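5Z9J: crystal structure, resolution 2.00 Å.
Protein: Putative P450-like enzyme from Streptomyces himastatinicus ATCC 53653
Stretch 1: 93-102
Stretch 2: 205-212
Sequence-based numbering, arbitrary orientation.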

# COMPACT_ATOMS: atom_id res chain seq x y z
N ALA A 93 -7.59 -18.32 0.70
CA ALA A 93 -7.18 -18.48 2.08
C ALA A 93 -7.97 -17.52 2.94
O ALA A 93 -8.38 -17.87 4.04
CB ALA A 93 -5.68 -18.26 2.23
N PHE A 94 -8.30 -16.37 2.37
CA PHE A 94 -9.18 -15.41 3.05
C PHE A 94 -10.58 -15.95 3.08
O PHE A 94 -11.46 -15.41 2.41
CB PHE A 94 -9.23 -14.07 2.33
CG PHE A 94 -8.15 -13.12 2.73
CD1 PHE A 94 -6.83 -13.36 2.38
CD2 PHE A 94 -8.46 -11.98 3.43
CE1 PHE A 94 -5.83 -12.48 2.73
CE2 PHE A 94 -7.47 -11.09 3.78
CZ PHE A 94 -6.14 -11.34 3.43
N THR A 95 -10.80 -17.00 3.86
CA THR A 95 -12.12 -17.64 3.94
C THR A 95 -13.16 -16.71 4.53
O THR A 95 -12.82 -15.77 5.24
CB THR A 95 -12.07 -18.89 4.79
OG1 THR A 95 -11.72 -18.55 6.14
CG2 THR A 95 -11.08 -19.89 4.19
N PRO A 96 -14.44 -16.99 4.24
CA PRO A 96 -15.53 -16.18 4.79
C PRO A 96 -15.55 -16.08 6.32
O PRO A 96 -15.99 -15.05 6.82
CB PRO A 96 -16.79 -16.91 4.28
CG PRO A 96 -16.34 -17.59 3.03
CD PRO A 96 -14.93 -18.02 3.30
N SER A 97 -15.06 -17.10 7.03
CA SER A 97 -14.98 -17.04 8.49
C SER A 97 -13.93 -16.03 8.93
O SER A 97 -14.18 -15.22 9.82
CB SER A 97 -14.65 -18.40 9.11
OG SER A 97 -15.69 -19.34 8.88
N LEU A 98 -12.76 -16.12 8.31
CA LEU A 98 -11.68 -15.19 8.58
C LEU A 98 -12.08 -13.74 8.40
O LEU A 98 -11.73 -12.90 9.22
CB LEU A 98 -10.46 -15.48 7.70
CG LEU A 98 -9.42 -16.49 8.18
CD1 LEU A 98 -10.02 -17.66 8.96
CD2 LEU A 98 -8.58 -17.00 7.01
N VAL A 99 -12.77 -13.44 7.31
CA VAL A 99 -13.17 -12.06 7.07
C VAL A 99 -14.10 -11.56 8.17
O VAL A 99 -13.90 -10.45 8.70
CB VAL A 99 -13.86 -11.92 5.73
CG1 VAL A 99 -14.17 -10.46 5.45
CG2 VAL A 99 -12.98 -12.51 4.65
N ALA A 100 -15.07 -12.40 8.50
CA ALA A 100 -16.03 -12.14 9.56
C ALA A 100 -15.34 -11.90 10.89
O ALA A 100 -15.62 -10.93 11.59
CB ALA A 100 -16.99 -13.29 9.68
N LYS A 101 -14.42 -12.80 11.21
CA LYS A 101 -13.64 -12.71 12.43
C LYS A 101 -12.86 -11.41 12.45
O LYS A 101 -12.81 -10.73 13.48
CB LYS A 101 -12.72 -13.93 12.57
CG LYS A 101 -11.66 -13.85 13.67
CD LYS A 101 -10.80 -15.14 13.70
CE LYS A 101 -9.60 -15.02 14.64
NZ LYS A 101 -8.68 -16.22 14.60
N MET A 102 -12.29 -11.01 11.30
CA MET A 102 -11.56 -9.76 11.27
C MET A 102 -12.46 -8.56 11.55
O MET A 102 -12.13 -7.73 12.40
CB MET A 102 -10.85 -9.58 9.91
CG MET A 102 -9.48 -10.23 9.82
SD MET A 102 -8.52 -10.07 11.36
CE MET A 102 -8.92 -11.61 12.22
N ARG A 205 -4.93 -23.15 14.01
CA ARG A 205 -5.81 -22.14 14.58
C ARG A 205 -6.59 -21.47 13.46
O ARG A 205 -6.41 -21.82 12.30
CB ARG A 205 -5.03 -21.08 15.37
CG ARG A 205 -4.40 -21.53 16.67
CD ARG A 205 -5.49 -21.84 17.69
NE ARG A 205 -5.07 -22.67 18.82
CZ ARG A 205 -4.51 -23.88 18.74
NH1 ARG A 205 -4.30 -24.46 17.57
NH2 ARG A 205 -4.18 -24.53 19.86
N GLU A 206 -7.45 -20.52 13.83
CA GLU A 206 -8.30 -19.82 12.86
C GLU A 206 -7.53 -18.62 12.35
O GLU A 206 -7.78 -17.48 12.76
CB GLU A 206 -9.63 -19.37 13.48
N ASP A 207 -6.51 -18.91 11.54
CA ASP A 207 -5.70 -17.87 10.92
C ASP A 207 -5.27 -18.24 9.52
O ASP A 207 -5.49 -19.35 9.05
CB ASP A 207 -4.48 -17.61 11.79
CG ASP A 207 -3.71 -18.89 12.07
OD1 ASP A 207 -3.53 -19.71 11.14
OD2 ASP A 207 -3.28 -19.09 13.22
N LEU A 208 -4.62 -17.29 8.87
CA LEU A 208 -4.22 -17.42 7.47
C LEU A 208 -3.07 -18.43 7.25
O LEU A 208 -3.02 -19.12 6.23
CB LEU A 208 -3.85 -16.06 6.94
CG LEU A 208 -3.99 -15.99 5.43
CD1 LEU A 208 -5.46 -15.91 5.12
CD2 LEU A 208 -3.26 -14.78 4.91
N ILE A 209 -2.13 -18.48 8.20
CA ILE A 209 -1.01 -19.42 8.15
C ILE A 209 -1.49 -20.86 8.16
O ILE A 209 -0.96 -21.72 7.44
CB ILE A 209 -0.04 -19.22 9.34
CG1 ILE A 209 0.65 -17.87 9.21
CG2 ILE A 209 1.00 -20.35 9.42
CD1 ILE A 209 1.51 -17.77 7.96
N SER A 210 -2.49 -21.12 8.99
CA SER A 210 -3.08 -22.44 9.07
C SER A 210 -3.65 -22.85 7.74
O SER A 210 -3.58 -24.02 7.35
CB SER A 210 -4.19 -22.48 10.12
OG SER A 210 -5.13 -23.46 9.77
N GLN A 211 -4.18 -21.87 7.02
CA GLN A 211 -4.74 -22.12 5.71
C GLN A 211 -3.62 -22.35 4.69
O GLN A 211 -3.73 -23.23 3.82
CB GLN A 211 -5.59 -20.93 5.26
CG GLN A 211 -6.90 -20.72 6.02
CD GLN A 211 -7.91 -21.81 5.75
OE1 GLN A 211 -8.51 -21.87 4.67
NE2 GLN A 211 -8.12 -22.69 6.73
N LEU A 212 -2.52 -21.60 4.83
CA LEU A 212 -1.39 -21.71 3.90
C LEU A 212 -0.59 -23.04 3.95
O LEU A 212 -0.11 -23.51 2.91
CB LEU A 212 -0.43 -20.53 4.12
CG LEU A 212 -0.93 -19.16 3.67
CD1 LEU A 212 0.10 -18.04 3.94
CD2 LEU A 212 -1.37 -19.17 2.21

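Two helix starts from distant parts of one chain pack together, burying 405 Å² in total. In stretch 1, Phe 94 leaves helical geometry, Thr 95 caps the next helix, and Pro 96 to Met 102 run on as helix; its cap bond, Leu 98 N to Thr 95 OG1, is weak at 3.4 Å. The CA atoms come closest at Ala 93 and Gln 211 (5.7 Å), and at Leu 98 and Asp 207 (7.0 Å), so stretch 2 passes stretch 1 in the reverse sense.

Along stretch 2, Arg 205 makes no contact. Glu 206 supplies the one hydrogen bond across the stretches: the fully extended Lys 101 side chain, all four chi angles t, brings NZ to 2.4 Å from the backbone O of Glu 206, a very short distance. The Glu 206 side chain is not modelled beyond CB, so its carboxylate cannot be placed. Asp 207 points away from stretch 1 and serves its own helix instead, its OD1 accepting from Ser 210 N at 2.8 Å and satisfying an amide at the helix start.

Leu 208 is the apolar hub. Its CD1 lies 3.7 Å from Ala 93 CB, 3.8 Å from Leu 98 CD2 and 4.0 Å from Phe 94 CD1, approaching the aromatic ring obliquely; one methyl thus meets three hydrophobic side chains. Ile 209 and Ser 210 do not reach stretch 1. One turn beyond Asp 207, Gln 211 points toward stretch 1 and lays its aliphatic part along it: CB is 4.0 Å from Ala 93 CB, and CG is 4.2 Å from Leu 98 CD2. Its amide OE1 ends 3.3 Å from Thr 95 CG2, a contact with a methyl group and not a hydrogen bond. Leu 212 closes the contact more loosely, with CD2 4.4 Å from Ala 93 CB.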